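Local coordinates for protein porin (Pseudomonas aeruginosa, PDB 3T24) that forms a beta-barrel channel in the bacterial outer membrane and, as a member of a carboxylate channel family, probably lets small carboxylate-bearing solutes pass, at residues A[209-212]-A[218-221]; A[220-225]-A[283-288]; A[171-174]-A[180-183]; A[125-130]-A[135-140]. All coordinates share one frame; numbering follows the deposited sequence.

Interaction 1 of 4, residues A[209-212]-A[218-221]; sequences YHYG and YKQH. With C8E ((hydroxyethyloxy)tri(ethyloxy)octane), chain J.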
loop_
_atom_site.group_PDB
_atom_site.type_symbol
_atom_site.label_atom_id
_atom_site.label_comp_id
_atom_site.label_asym_id
_atom_site.label_seq_id
_atom_site.Cartn_x
_atom_site.Cartn_y
_atom_site.Cartn_z
ATOM N N TYR A 209 -5.207 -9.602 -14.524
ATOM C CA TYR A 209 -6.619 -9.280 -14.443
ATOM C C TYR A 209 -7.096 -9.613 -13.013
ATOM O O TYR A 209 -6.959 -10.733 -12.543
ATOM C CB TYR A 209 -7.392 -10.052 -15.527
ATOM C CG TYR A 209 -8.890 -9.878 -15.514
ATOM C CD1 TYR A 209 -9.492 -8.833 -16.188
ATOM C CD2 TYR A 209 -9.706 -10.775 -14.854
ATOM C CE1 TYR A 209 -10.865 -8.676 -16.191
ATOM C CE2 TYR A 209 -11.079 -10.627 -14.848
ATOM C CZ TYR A 209 -11.653 -9.574 -15.520
ATOM O OH TYR A 209 -13.019 -9.417 -15.524
ATOM N N HIS A 210 -7.631 -8.622 -12.315
ATOM C CA HIS A 210 -8.066 -8.828 -10.947
ATOM C C HIS A 210 -9.461 -8.274 -10.735
ATOM O O HIS A 210 -9.801 -7.218 -11.261
ATOM C CB HIS A 210 -7.073 -8.178 -9.956
ATOM C CG HIS A 210 -5.747 -8.873 -9.920
ATOM N ND1 HIS A 210 -5.463 -9.869 -9.016
ATOM C CD2 HIS A 210 -4.661 -8.756 -10.716
ATOM C CE1 HIS A 210 -4.240 -10.324 -9.242
ATOM N NE2 HIS A 210 -3.735 -9.671 -10.272
ATOM N N TYR A 211 -10.240 -9.017 -9.954
ATOM C CA TYR A 211 -11.580 -8.654 -9.546
ATOM C C TYR A 211 -11.676 -8.549 -8.029
ATOM O O TYR A 211 -11.163 -9.396 -7.300
ATOM C CB TYR A 211 -12.535 -9.739 -10.006
ATOM C CG TYR A 211 -13.964 -9.600 -9.520
ATOM C CD1 TYR A 211 -14.884 -8.798 -10.208
ATOM C CD2 TYR A 211 -14.410 -10.307 -8.404
ATOM C CE1 TYR A 211 -16.209 -8.689 -9.784
ATOM C CE2 TYR A 211 -15.723 -10.207 -7.969
ATOM C CZ TYR A 211 -16.621 -9.396 -8.670
ATOM O OH TYR A 211 -17.928 -9.300 -8.253
ATOM N N GLY A 212 -12.355 -7.514 -7.562
ATOM C CA GLY A 212 -12.657 -7.363 -6.155
ATOM C C GLY A 212 -14.063 -6.821 -5.940
ATOM O O GLY A 212 -14.517 -5.924 -6.653
ATOM N N TYR A 218 -19.036 -1.803 -3.863
ATOM C CA TYR A 218 -18.541 -1.714 -5.233
ATOM C C TYR A 218 -17.995 -3.025 -5.769
ATOM O O TYR A 218 -17.627 -3.945 -5.010
ATOM C CB TYR A 218 -17.442 -0.641 -5.334
ATOM C CG TYR A 218 -16.122 -0.997 -4.649
ATOM C CD1 TYR A 218 -15.132 -1.703 -5.326
ATOM C CD2 TYR A 218 -15.876 -0.632 -3.327
ATOM C CE1 TYR A 218 -13.950 -2.022 -4.726
ATOM C CE2 TYR A 218 -14.669 -0.932 -2.712
ATOM C CZ TYR A 218 -13.718 -1.639 -3.417
ATOM O OH TYR A 218 -12.524 -1.944 -2.820
ATOM N N LYS A 219 -17.937 -3.087 -7.094
ATOM C CA LYS A 219 -17.233 -4.131 -7.819
ATOM C C LYS A 219 -16.149 -3.434 -8.605
ATOM O O LYS A 219 -16.340 -2.323 -9.102
ATOM C CB LYS A 219 -18.147 -4.816 -8.830
ATOM C CG LYS A 219 -19.491 -5.225 -8.316
ATOM C CD LYS A 219 -20.205 -6.088 -9.343
ATOM C CE LYS A 219 -21.701 -5.900 -9.251
ATOM N NZ LYS A 219 -22.081 -4.519 -9.674
ATOM N N GLN A 220 -15.020 -4.099 -8.774
ATOM C CA GLN A 220 -13.921 -3.481 -9.480
ATOM C C GLN A 220 -13.194 -4.533 -10.304
ATOM O O GLN A 220 -12.943 -5.644 -9.826
ATOM C CB GLN A 220 -12.974 -2.844 -8.477
ATOM C CG GLN A 220 -11.781 -2.108 -9.078
ATOM C CD GLN A 220 -10.952 -1.443 -7.992
ATOM O OE1 GLN A 220 -10.007 -2.034 -7.471
ATOM N NE2 GLN A 220 -11.329 -0.222 -7.620
ATOM N N HIS A 221 -12.894 -4.172 -11.551
ATOM C CA HIS A 221 -12.056 -4.974 -12.434
ATOM C C HIS A 221 -10.782 -4.178 -12.655
ATOM O O HIS A 221 -10.835 -3.000 -13.027
ATOM C CB HIS A 221 -12.758 -5.236 -13.779
ATOM C CG HIS A 221 -14.038 -6.000 -13.641
ATOM N ND1 HIS A 221 -14.161 -7.319 -14.019
ATOM C CD2 HIS A 221 -15.239 -5.641 -13.129
ATOM C CE1 HIS A 221 -15.389 -7.739 -13.759
ATOM N NE2 HIS A 221 -16.062 -6.738 -13.224
HETATM C C1 C8E J . -15.137 -16.746 -2.208
HETATM C C2 C8E J . -14.254 -16.038 -3.233
HETATM C C3 C8E J . -15.102 -15.481 -4.373
HETATM C C4 C8E J . -14.290 -15.082 -5.606
HETATM C C5 C8E J . -15.174 -14.409 -6.666
HETATM C C6 C8E J . -15.306 -15.209 -7.976
HETATM C C7 C8E J . -15.637 -14.337 -9.198
HETATM C C8 C8E J . -17.096 -14.377 -9.665
HETATM O O9 C8E J . -17.510 -13.109 -10.190
HETATM C C10 C8E J . -17.303 -12.920 -11.597
HETATM C C11 C8E J . -16.072 -12.047 -11.860
HETATM O O12 C8E J . -14.905 -12.797 -11.551
HETATM C C13 C8E J . -13.699 -12.336 -12.144
HETATM C C14 C8E J . -12.880 -13.492 -12.739
HETATM O O15 C8E J . -11.684 -13.762 -12.021
HETATM C C16 C8E J . -10.495 -13.584 -12.769
HETATM C C17 C8E J . -9.734 -14.900 -12.959
HETATM O O18 C8E J . -8.531 -14.695 -13.684
#
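The rings of Tyr209 and Tyr211 converge on the imidazole of His221 from the neighbouring antiparallel strand, and the two meet it differently. Tyr209 lies alongside His221, pointing the same way, and its hydroxyl sits at the imidazole edge, where His221 ND1 donates a hydrogen bond to Tyr209 OH (2.8 Å), nearly in the ring plane but bent to 146°. Tyr211 instead turns an edge toward the imidazole face in an edge-to-face pair, planes 68° apart, with Tyr211 CD1 3.7 Å from His221 CE1. The ring of Tyr211 reaches this place because its CG stands anti to the backbone N (chi1 173°). One face of the same ring carries the detergent C8E, whose C11 lies over the ring centre. Beneath the cluster, Gly212 and Gln220 form a hydrogen-bonded antiparallel pair: Gly212 N gives to Gln220 O (3.0 Å) and Gln220 N to Gly212 O (2.8 Å). Aromatic residues suit a wall touching detergent, as tyrosines do in the interfacial belts of outer-membrane barrels; the bond to Tyr209 implies that His221 carries its proton on ND1 and is held by both its edge and its face.

Interaction 2 of 4, residues A[220-225]-A[283-288]; sequences QHYLGL and TGFAYI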
loop_
_atom_site.group_PDB
_atom_site.type_symbol
_atom_site.label_atom_id
_atom_site.label_comp_id
_atom_site.label_asym_id
_atom_site.label_seq_id
_atom_site.Cartn_x
_atom_site.Cartn_y
_atom_site.Cartn_z
ATOM N N GLN A 220 -15.020 -4.099 -8.774
ATOM C CA GLN A 220 -13.921 -3.481 -9.480
ATOM C C GLN A 220 -13.194 -4.533 -10.304
ATOM O O GLN A 220 -12.943 -5.644 -9.826
ATOM C CB GLN A 220 -12.974 -2.844 -8.477
ATOM C CG GLN A 220 -11.781 -2.108 -9.078
ATOM C CD GLN A 220 -10.952 -1.443 -7.992
ATOM O OE1 GLN A 220 -10.007 -2.034 -7.471
ATOM N NE2 GLN A 220 -11.329 -0.222 -7.620
ATOM N N HIS A 221 -12.894 -4.172 -11.551
ATOM C CA HIS A 221 -12.056 -4.974 -12.434
ATOM C C HIS A 221 -10.782 -4.178 -12.655
ATOM O O HIS A 221 -10.835 -3.000 -13.027
ATOM C CB HIS A 221 -12.758 -5.236 -13.779
ATOM C CG HIS A 221 -14.038 -6.000 -13.641
ATOM N ND1 HIS A 221 -14.161 -7.319 -14.019
ATOM C CD2 HIS A 221 -15.239 -5.641 -13.129
ATOM C CE1 HIS A 221 -15.389 -7.739 -13.759
ATOM N NE2 HIS A 221 -16.062 -6.738 -13.224
ATOM N N TYR A 222 -9.644 -4.805 -12.390
ATOM C CA TYR A 222 -8.368 -4.137 -12.542
ATOM C C TYR A 222 -7.562 -4.845 -13.612
ATOM O O TYR A 222 -7.321 -6.046 -13.512
ATOM C CB TYR A 222 -7.589 -4.159 -11.224
ATOM C CG TYR A 222 -6.838 -2.889 -10.974
ATOM C CD1 TYR A 222 -7.235 -2.005 -9.959
ATOM C CD2 TYR A 222 -5.743 -2.551 -11.754
ATOM C CE1 TYR A 222 -6.556 -0.822 -9.732
ATOM C CE2 TYR A 222 -5.062 -1.361 -11.545
ATOM C CZ TYR A 222 -5.475 -0.496 -10.534
ATOM O OH TYR A 222 -4.794 0.682 -10.322
ATOM N N LEU A 223 -7.139 -4.118 -14.635
ATOM C CA LEU A 223 -6.259 -4.713 -15.635
ATOM C C LEU A 223 -4.870 -4.119 -15.523
ATOM O O LEU A 223 -4.714 -2.931 -15.279
ATOM C CB LEU A 223 -6.796 -4.518 -17.048
ATOM C CG LEU A 223 -7.951 -5.393 -17.540
ATOM C CD1 LEU A 223 -9.217 -5.075 -16.781
ATOM C CD2 LEU A 223 -8.171 -5.169 -19.029
ATOM N N GLY A 224 -3.862 -4.957 -15.685
ATOM C CA GLY A 224 -2.493 -4.503 -15.606
ATOM C C GLY A 224 -1.627 -5.084 -16.700
ATOM O O GLY A 224 -1.912 -6.159 -17.246
ATOM N N LEU A 225 -0.568 -4.351 -17.019
ATOM C CA LEU A 225 0.403 -4.732 -18.029
ATOM C C LEU A 225 1.700 -4.138 -17.530
ATOM O O LEU A 225 1.799 -2.933 -17.345
ATOM C CB LEU A 225 0.014 -4.132 -19.386
ATOM C CG LEU A 225 0.883 -4.120 -20.661
ATOM C CD1 LEU A 225 2.360 -3.759 -20.396
ATOM C CD2 LEU A 225 0.766 -5.427 -21.459
ATOM N N THR A 283 -17.575 9.324 -9.715
ATOM C CA THR A 283 -16.818 9.370 -8.448
ATOM C C THR A 283 -15.339 9.129 -8.702
ATOM O O THR A 283 -14.962 8.705 -9.787
ATOM C CB THR A 283 -17.250 8.256 -7.477
ATOM O OG1 THR A 283 -16.701 7.009 -7.933
ATOM C CG2 THR A 283 -18.770 8.154 -7.399
ATOM N N GLY A 284 -14.505 9.389 -7.700
ATOM C CA GLY A 284 -13.112 8.972 -7.753
ATOM C C GLY A 284 -12.894 7.452 -7.558
ATOM O O GLY A 284 -13.843 6.651 -7.523
ATOM N N PHE A 285 -11.631 7.051 -7.452
ATOM C CA PHE A 285 -11.250 5.636 -7.279
ATOM C C PHE A 285 -11.835 4.948 -6.034
ATOM O O PHE A 285 -11.928 5.552 -4.962
ATOM C CB PHE A 285 -9.736 5.539 -7.244
ATOM C CG PHE A 285 -9.210 4.136 -7.319
ATOM C CD1 PHE A 285 -9.450 3.354 -8.436
ATOM C CD2 PHE A 285 -8.455 3.605 -6.276
ATOM C CE1 PHE A 285 -8.959 2.048 -8.511
ATOM C CE2 PHE A 285 -7.954 2.326 -6.350
ATOM C CZ PHE A 285 -8.196 1.540 -7.466
ATOM N N ALA A 286 -12.236 3.690 -6.186
ATOM C CA ALA A 286 -12.810 2.913 -5.074
ATOM C C ALA A 286 -11.794 1.974 -4.412
ATOM O O ALA A 286 -11.170 1.142 -5.093
ATOM C CB ALA A 286 -14.015 2.109 -5.547
ATOM N N TYR A 287 -11.628 2.107 -3.094
ATOM C CA TYR A 287 -10.752 1.181 -2.339
ATOM C C TYR A 287 -11.096 1.086 -0.857
ATOM O O TYR A 287 -11.658 2.019 -0.287
ATOM C CB TYR A 287 -9.257 1.488 -2.542
ATOM C CG TYR A 287 -8.780 2.869 -2.087
ATOM C CD1 TYR A 287 -7.918 3.007 -1.003
ATOM C CD2 TYR A 287 -9.151 4.016 -2.772
ATOM C CE1 TYR A 287 -7.452 4.256 -0.606
ATOM C CE2 TYR A 287 -8.692 5.268 -2.386
ATOM C CZ TYR A 287 -7.844 5.386 -1.300
ATOM O OH TYR A 287 -7.385 6.636 -0.902
ATOM N N ILE A 288 -10.783 -0.062 -0.250
ATOM C CA ILE A 288 -11.132 -0.300 1.153
ATOM C C ILE A 288 -10.594 0.815 2.033
ATOM O O ILE A 288 -9.445 1.232 1.898
ATOM C CB ILE A 288 -10.657 -1.707 1.673
ATOM C CG1 ILE A 288 -11.409 -2.821 0.931
ATOM C CG2 ILE A 288 -10.883 -1.865 3.172
ATOM C CD1 ILE A 288 -10.614 -4.096 0.794
HETATM O O HOH W 1 -9.131 -0.858 -5.177
#
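The Tyr222 ring meets Phe285 at its edge: Phe285 CZ lies near the tyrosine plane, 3.7 Å from Tyr222 CE1, and Gln220 OE1 also sits at that edge. The two aromatic side chains cross at about a right angle. Seen from Phe285, both Tyr222 CE1 and the amide of Gln220 approach obliquely, and the amide plane is inclined only 20° to the phenyl plane, with Gln220 NE2 3.4 Å from Phe285 CE1. Gln220 belongs to strand 218-230, whereas Phe285 and Ala286 belong to the long loop between strands 270-280 and 310-319. The glutamine reaches this loop with an extended chain, its CG anti to the backbone N (chi1 -178°), and Gln220 NE2 donates to Ala286 O (2.9 Å). The donor lies in the carbonyl plane on a lone pair, although the bond is bent to 141° and the carbonyl oxygen is tilted from the amide plane. Gln220 NE2 also bonds Ser246 on the adjacent strand, and a water lies 2.7 Å from Gln220 OE1 and 2.9 Å from Ala286 O and may link them. Phe285 extends the apolar packing to Ala244 and Ala258 of the neighbouring strands. Glutamine suits its place because one amide supplies both a donor and an acceptor: Ala286 O receives the amide NE2, with a water close by that may add a second link, so the loop is joined to the wall by polar bonding flanked by aromatic packing.

Interaction 3 of 4, residues A[171-174]-A[180-183]; sequences MTIT and QIVV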
loop_
_atom_site.group_PDB
_atom_site.type_symbol
_atom_site.label_atom_id
_atom_site.label_comp_id
_atom_site.label_asym_id
_atom_site.label_seq_id
_atom_site.Cartn_x
_atom_site.Cartn_y
_atom_site.Cartn_z
ATOM N N MET A 171 -15.562 -3.725 7.222
ATOM C CA MET A 171 -14.894 -2.816 6.302
ATOM C C MET A 171 -15.803 -1.702 5.765
ATOM O O MET A 171 -17.035 -1.797 5.799
ATOM C CB MET A 171 -14.312 -3.611 5.135
ATOM C CG MET A 171 -13.196 -4.555 5.558
ATOM S SD MET A 171 -12.813 -5.797 4.303
ATOM C CE MET A 171 -14.026 -7.032 4.756
ATOM N N THR A 172 -15.185 -0.639 5.274
ATOM C CA THR A 172 -15.942 0.385 4.583
ATOM C C THR A 172 -15.128 0.843 3.393
ATOM O O THR A 172 -14.071 0.286 3.091
ATOM C CB THR A 172 -16.292 1.624 5.468
ATOM O OG1 THR A 172 -15.106 2.198 6.021
ATOM C CG2 THR A 172 -17.241 1.269 6.608
ATOM N N ILE A 173 -15.625 1.878 2.729
ATOM C CA ILE A 173 -14.958 2.403 1.561
ATOM C C ILE A 173 -14.251 3.700 1.937
ATOM O O ILE A 173 -14.684 4.430 2.826
ATOM C CB ILE A 173 -15.968 2.659 0.429
ATOM C CG1 ILE A 173 -15.248 2.701 -0.918
ATOM C CG2 ILE A 173 -16.775 3.982 0.700
ATOM C CD1 ILE A 173 -16.180 2.914 -2.103
ATOM N N THR A 174 -13.145 3.986 1.284
ATOM C CA THR A 174 -12.522 5.286 1.480
ATOM C C THR A 174 -13.444 6.381 0.950
ATOM O O THR A 174 -13.871 6.336 -0.202
ATOM C CB THR A 174 -11.193 5.355 0.755
ATOM O OG1 THR A 174 -10.408 4.206 1.114
ATOM C CG2 THR A 174 -10.439 6.667 1.129
ATOM N N GLN A 180 -16.383 12.190 -3.906
ATOM C CA GLN A 180 -17.766 12.266 -4.271
ATOM C C GLN A 180 -18.425 10.857 -4.217
ATOM O O GLN A 180 -19.432 10.547 -4.877
ATOM C CB GLN A 180 -17.758 12.927 -5.622
ATOM C CG GLN A 180 -18.565 12.313 -6.624
ATOM C CD GLN A 180 -19.941 12.800 -6.525
ATOM O OE1 GLN A 180 -20.327 13.412 -5.529
ATOM N NE2 GLN A 180 -20.714 12.519 -7.541
ATOM N N ILE A 181 -17.831 10.002 -3.389
ATOM C CA ILE A 181 -18.406 8.699 -3.096
ATOM C C ILE A 181 -19.486 8.804 -2.025
ATOM O O ILE A 181 -19.279 9.330 -0.938
ATOM C CB ILE A 181 -17.344 7.710 -2.655
ATOM C CG1 ILE A 181 -16.458 7.358 -3.852
ATOM C CG2 ILE A 181 -18.001 6.492 -2.054
ATOM C CD1 ILE A 181 -15.174 6.731 -3.473
ATOM N N VAL A 182 -20.663 8.321 -2.359
ATOM C CA VAL A 182 -21.801 8.483 -1.486
ATOM C C VAL A 182 -22.406 7.122 -1.209
ATOM O O VAL A 182 -22.657 6.330 -2.112
ATOM C CB VAL A 182 -22.884 9.451 -2.105
ATOM C CG1 VAL A 182 -24.151 9.406 -1.297
ATOM C CG2 VAL A 182 -22.347 10.882 -2.153
ATOM N N VAL A 183 -22.689 6.886 0.054
ATOM C CA VAL A 183 -23.031 5.563 0.515
ATOM C C VAL A 183 -24.251 5.660 1.415
ATOM O O VAL A 183 -24.429 6.661 2.122
ATOM C CB VAL A 183 -21.771 4.990 1.251
ATOM C CG1 VAL A 183 -22.085 4.464 2.629
ATOM C CG2 VAL A 183 -21.041 3.978 0.377
#
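Two parts of one long loop, the connection between strands 150-161 and 192-200, pack against each other through Ile173 and Ile181. Neither part is a regular strand, and no hydrogen bond crosses between them, so the contact is mainly between side chains, with one backbone carbonyl touched by a methyl. The isoleucines reach toward each other tip to tip: Ile173 CG2 lies 3.9 Å from Ile181 CG2, and Ile173 CD1 4.0 Å from the same methyl. Ile181 presents that methyl because its CG2 stands anti to the backbone N, while CG1, beside the N at chi1 -70°, carries CD1 to within 3.5 Å of Thr174 O. Val183 adds a looser contact, its CG2 4.3 Å from Ile173 CG2. Thr174 points away from the other segment and hydrogen-bonds through OG1 to Tyr287 O, while Asn253 bonds the backbone at Gln180 and Val182. Branched aliphatic residues suit such a place, since each offers several methyls over a short reach without needing polar partners. Between the side chains the chemistry is dispersive, so the contact has little directional preference, and the loop's geometry probably owes more to the polar bonds around it.

Interaction 4 of 4, residues A[125-130]-A[135-140]; sequences IMPNDS and QTFQGG. With SO4 (sulfate ion), chain F.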
loop_
_atom_site.group_PDB
_atom_site.type_symbol
_atom_site.label_atom_id
_atom_site.label_comp_id
_atom_site.label_asym_id
_atom_site.label_seq_id
_atom_site.Cartn_x
_atom_site.Cartn_y
_atom_site.Cartn_z
ATOM N N ILE A 125 -6.408 -4.790 -3.557
ATOM C CA ILE A 125 -6.277 -4.636 -2.100
ATOM C C ILE A 125 -4.800 -4.529 -1.688
ATOM O O ILE A 125 -4.049 -5.524 -1.683
ATOM C CB ILE A 125 -7.018 -5.761 -1.311
ATOM C CG1 ILE A 125 -6.735 -5.671 0.189
ATOM C CG2 ILE A 125 -6.589 -7.139 -1.779
ATOM C CD1 ILE A 125 -6.846 -4.225 0.756
ATOM N N MET A 126 -4.381 -3.308 -1.373
ATOM C CA MET A 126 -3.033 -3.060 -0.865
ATOM C C MET A 126 -3.126 -2.538 0.554
ATOM O O MET A 126 -3.384 -1.364 0.778
ATOM C CB MET A 126 -2.247 -2.078 -1.743
ATOM C CG MET A 126 -2.008 -2.579 -3.140
ATOM S SD MET A 126 -0.665 -3.785 -3.238
ATOM C CE MET A 126 0.688 -2.775 -2.643
ATOM N N PRO A 127 -2.921 -3.433 1.518
ATOM C CA PRO A 127 -3.060 -3.136 2.947
ATOM C C PRO A 127 -2.075 -2.049 3.340
ATOM O O PRO A 127 -0.944 -2.047 2.863
ATOM C CB PRO A 127 -2.693 -4.464 3.604
ATOM C CG PRO A 127 -2.977 -5.503 2.546
ATOM C CD PRO A 127 -2.572 -4.846 1.271
ATOM N N ASN A 128 -2.506 -1.107 4.170
ATOM C CA ASN A 128 -1.586 -0.083 4.629
ATOM C C ASN A 128 -0.505 -0.595 5.588
ATOM O O ASN A 128 -0.787 -1.394 6.490
ATOM C CB ASN A 128 -2.317 1.060 5.313
ATOM C CG ASN A 128 -1.359 2.142 5.734
ATOM O OD1 ASN A 128 -0.893 2.159 6.869
ATOM N ND2 ASN A 128 -1.012 3.017 4.805
ATOM N N ASP A 129 0.728 -0.131 5.390
ATOM C CA ASP A 129 1.782 -0.349 6.375
ATOM C C ASP A 129 2.788 0.802 6.407
ATOM O O ASP A 129 3.994 0.594 6.410
ATOM C CB ASP A 129 2.498 -1.693 6.168
ATOM C CG ASP A 129 3.470 -2.002 7.299
ATOM O OD1 ASP A 129 3.368 -1.310 8.346
ATOM O OD2 ASP A 129 4.314 -2.930 7.150
ATOM N N SER A 130 2.277 2.015 6.473
ATOM C CA SER A 130 3.111 3.193 6.425
ATOM C C SER A 130 3.257 3.815 7.809
ATOM O O SER A 130 4.117 4.668 8.005
ATOM C CB SER A 130 2.509 4.221 5.455
ATOM O OG SER A 130 1.261 4.689 5.947
ATOM N N GLN A 135 -1.925 -2.652 8.779
ATOM C CA GLN A 135 -3.325 -3.010 8.647
ATOM C C GLN A 135 -3.361 -4.503 8.305
ATOM O O GLN A 135 -2.582 -4.965 7.474
ATOM C CB GLN A 135 -3.939 -2.179 7.500
ATOM C CG GLN A 135 -5.389 -2.478 7.159
ATOM C CD GLN A 135 -5.849 -1.758 5.897
ATOM O OE1 GLN A 135 -5.126 -1.716 4.902
ATOM N NE2 GLN A 135 -7.049 -1.171 5.943
ATOM N N THR A 136 -4.237 -5.265 8.954
ATOM C CA THR A 136 -4.386 -6.675 8.622
ATOM C C THR A 136 -5.855 -7.018 8.426
ATOM O O THR A 136 -6.725 -6.253 8.807
ATOM C CB THR A 136 -3.860 -7.594 9.743
ATOM O OG1 THR A 136 -4.737 -7.500 10.875
ATOM C CG2 THR A 136 -2.420 -7.225 10.156
ATOM N N PHE A 137 -6.120 -8.196 7.872
ATOM C CA PHE A 137 -7.481 -8.649 7.611
ATOM C C PHE A 137 -7.707 -10.058 8.150
ATOM O O PHE A 137 -6.761 -10.812 8.339
ATOM C CB PHE A 137 -7.755 -8.636 6.104
ATOM C CG PHE A 137 -7.779 -7.254 5.505
ATOM C CD1 PHE A 137 -6.609 -6.641 5.114
ATOM C CD2 PHE A 137 -8.973 -6.567 5.361
ATOM C CE1 PHE A 137 -6.630 -5.383 4.602
ATOM C CE2 PHE A 137 -9.001 -5.293 4.830
ATOM C CZ PHE A 137 -7.827 -4.703 4.441
ATOM N N GLN A 138 -8.966 -10.410 8.386
ATOM C CA GLN A 138 -9.319 -11.784 8.715
ATOM C C GLN A 138 -10.089 -12.390 7.551
ATOM O O GLN A 138 -10.981 -11.760 6.990
ATOM C CB GLN A 138 -10.177 -11.838 9.987
ATOM C CG GLN A 138 -9.554 -11.162 11.197
ATOM C CD GLN A 138 -8.369 -11.933 11.745
ATOM O OE1 GLN A 138 -8.455 -13.139 11.973
ATOM N NE2 GLN A 138 -7.252 -11.245 11.952
ATOM N N GLY A 139 -9.755 -13.614 7.181
ATOM C CA GLY A 139 -10.468 -14.269 6.104
ATOM C C GLY A 139 -9.718 -15.491 5.633
ATOM O O GLY A 139 -9.027 -16.131 6.403
ATOM N N GLY A 140 -9.850 -15.798 4.352
ATOM C CA GLY A 140 -9.213 -16.955 3.769
ATOM C C GLY A 140 -8.781 -16.625 2.362
ATOM O O GLY A 140 -9.493 -15.930 1.628
HETATM S S SO4 F . -0.818 7.361 5.698
HETATM O O1 SO4 F . -0.582 7.058 4.288
HETATM O O2 SO4 F . 0.242 6.800 6.531
HETATM O O3 SO4 F . -0.832 8.797 5.948
HETATM O O4 SO4 F . -2.111 6.778 6.062
HETATM O O HOH W 2 -0.415 -4.325 6.131
#
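Asn128 O is gripped by two donors, Gln135 N (2.8 Å) and a water (3.0 Å) that also gives to Gln135 O. In return Asn128 N donates to Gln135 OE1 (2.8 Å, 160° at the hydrogen), tilted 29° from the carbonyl plane, so backbone and side chain of Gln135 together hold one residue. The glutamine arrives here fully extended, CG anti to the backbone N (chi1 177°), while its NE2 bonds Gln162. Farther along, the Phe137 ring receives Pro127 CB at its edge, 4.2 Å from Phe137 CE1, and Ile125 CD1 comes obliquely to 3.8 Å from Phe137 CZ. Asn128 also organises its own turn: OD1 accepts from Ser130 N in an Asx turn, ND2 gives to Ser130 OG (3.0 Å), and the amide has further partners in Asp292 and Arg163. Ser130 OG lies next to a sulfate, probably from the crystallisation liquor, that Arg131, Arg163 and Arg391 also bind. Asparagine and glutamine suit these positions, where amides must give and accept at once without net charge. The sulfate among arginines suggests a locally positive patch, which would be in keeping with a carboxylate channel.

In the fold
Along the chain the order is interaction 4, interaction 3, interaction 1 and interaction 2. Interactions 1 and 2 share Gln220 and His221 on strand 218-230, with centres about 7 Å apart, so the hairpin of strands 205-214 and 218-230 is the wall on which loop 283-288 rests. That loop connects the other contacts: it touches segment 171-174 of interaction 3, and its Ile288 packs on Ile125 and Phe137 of interaction 4. Interactions 3 and 4, about 17 Å apart between centres, touch through Met171 and Phe137. Loops folded against a barrel wall are the porin way of narrowing a channel, and these contacts are consistent with that role.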